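Local structure of A putative transcriptional regulator (Rhodococcus sp., 2HKU) at the interface of chains A and B. The protein probably binds DNA at cis-regulatory sites as a TetR-family transcription factor, with an N-terminal helix-turn-helix in each chain of a two-fold pair. Numbering follows the deposited sequence. Chains: chain A/B, A putative transcriptional regulator.

The interface of chains A and B. Residues chain A 112, 115-116, 119, 177; chain B 112, 115-116, 119, 177.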
# COMPACT_ATOMS: atom_id res chain seq x y z
N GLU A 112 -1.07 -0.04 8.83
CA GLU A 112 -0.49 -1.30 8.37
C GLU A 112 -1.44 -2.49 8.65
O GLU A 112 -1.71 -3.32 7.76
CB GLU A 112 0.89 -1.51 8.97
CG GLU A 112 1.44 -2.90 8.71
CD GLU A 112 2.71 -3.19 9.48
OE1 GLU A 112 3.37 -2.23 10.03
OE2 GLU A 112 3.04 -4.39 9.52
N THR A 115 -4.19 -2.14 5.97
CA THR A 115 -3.63 -2.70 4.68
C THR A 115 -3.64 -4.26 4.66
O THR A 115 -4.00 -4.86 3.61
CB THR A 115 -2.20 -2.09 4.25
OG1 THR A 115 -1.17 -2.56 5.14
CG2 THR A 115 -2.24 -0.61 4.22
N SER A 116 -3.31 -4.90 5.79
CA SER A 116 -3.36 -6.38 5.89
C SER A 116 -4.77 -6.87 5.81
O SER A 116 -5.08 -7.87 5.06
CB SER A 116 -2.71 -6.93 7.15
OG SER A 116 -1.33 -6.61 7.01
N LEU A 119 -6.03 -6.73 2.11
CA LEU A 119 -5.43 -7.83 1.38
C LEU A 119 -6.08 -9.18 1.69
O LEU A 119 -6.01 -10.12 0.83
CB LEU A 119 -3.94 -7.91 1.62
CG LEU A 119 -3.14 -6.81 0.98
CD1 LEU A 119 -1.72 -6.89 1.54
CD2 LEU A 119 -3.16 -6.85 -0.54
N ILE A 177 3.41 0.73 3.91
CA ILE A 177 3.78 -0.62 3.56
C ILE A 177 5.30 -0.74 3.31
O ILE A 177 5.96 -1.65 3.84
CB ILE A 177 3.00 -1.08 2.27
CG1 ILE A 177 1.51 -1.28 2.66
CG2 ILE A 177 3.57 -2.42 1.86
CD1 ILE A 177 0.49 -1.23 1.47
N GLU B 112 -0.36 -7.06 -6.06
CA GLU B 112 -0.99 -7.51 -4.82
C GLU B 112 -0.22 -8.56 -4.12
O GLU B 112 0.03 -8.42 -2.96
CB GLU B 112 -2.43 -7.96 -5.09
CG GLU B 112 -3.14 -8.31 -3.91
CD GLU B 112 -4.56 -8.83 -4.27
OE1 GLU B 112 -5.12 -9.64 -3.45
OE2 GLU B 112 -5.07 -8.44 -5.35
N THR B 115 2.83 -6.96 -2.50
CA THR B 115 2.40 -6.14 -1.34
C THR B 115 2.11 -7.04 -0.08
O THR B 115 2.56 -6.75 1.02
CB THR B 115 1.26 -5.11 -1.66
OG1 THR B 115 0.01 -5.78 -1.83
CG2 THR B 115 1.52 -4.32 -2.84
N SER B 116 1.42 -8.16 -0.27
CA SER B 116 1.39 -9.25 0.73
C SER B 116 2.76 -9.69 1.20
O SER B 116 2.95 -9.81 2.40
CB SER B 116 0.60 -10.51 0.23
OG SER B 116 -0.70 -10.05 0.16
N LEU B 119 4.37 -7.17 3.64
CA LEU B 119 3.78 -7.22 4.99
C LEU B 119 4.17 -8.47 5.79
O LEU B 119 3.98 -8.49 7.00
CB LEU B 119 2.27 -7.10 4.93
CG LEU B 119 1.74 -5.70 4.46
CD1 LEU B 119 0.24 -5.76 4.19
CD2 LEU B 119 2.08 -4.53 5.48
N ILE B 177 -3.94 -2.07 -3.67
CA ILE B 177 -4.49 -2.74 -2.50
C ILE B 177 -5.95 -2.47 -2.27
O ILE B 177 -6.64 -3.33 -1.76
CB ILE B 177 -3.72 -2.50 -1.19
CG1 ILE B 177 -3.91 -1.10 -0.67
CG2 ILE B 177 -2.22 -2.89 -1.35
CD1 ILE B 177 -3.29 -0.92 0.81
O HOH W 1 2.09 -6.55 8.62
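A:Leu119 touches B:Leu119 where the two 108-120 helices pack roughly antiparallel about the two-fold axis, with A:Ile177 and B:Ile177 added from helix 161-181 of chain A and 161-179 of chain B. The helices belong to the C-terminal part of a TetR-family regulator, the region through which such proteins usually dimerise, and the symmetric packing agrees with that role. The leucine side chains cross at an angle, and CD1 of A:Leu119 lies 3.5 Å from CD1 of B:Leu119, tighter than usual van der Waals contact. In A:Leu119, CG stands anti to the carbonyl carbon, which sends both methyls over the partner helix: CD1 lies by B:Ser116 and CD2 reaches the aliphatic CG of B:Glu112 at 3.7 Å. B:Leu119 repeats this on the other helix, its CD1 3.3 Å from the hydroxyl OG of A:Ser116. A:Glu112 runs extended past B:Leu119 in the opposite direction, and its carboxylate OE2 joins water 1, which also contacts the carbonyl O of B:Leu119 at 3.2 Å. The hydroxyl OG1 of A:Thr115 turns back onto its own helix and bonds the carbonyl O of A:Glu112 at 2.8 Å, with a C=O...donor angle of 117°; OG1 also lies against both methyls of B:Leu119. It sits between the backbone N and the carbonyl carbon, which leaves CG2 of A:Thr115 facing CD1 of B:Ile177, 3.6 Å away. An alanine in place of A:Thr115 removes CG2 and OG1, which would probably open a gap beside CD1 of B:Ile177 and leave O of A:Glu112 without that hydroxyl. The two isoleucines reach tip to tip, CD1 of A:Ile177 lying 3.8 Å from CD1 of B:Ile177. Their first torsions differ (CG1 at -71° in A:Ile177, 72° in B:Ile177), which probably explains why CD1 of B:Ile177 touches A:Thr115 while CD1 of A:Ile177 stays well away from the methyl of B:Thr115.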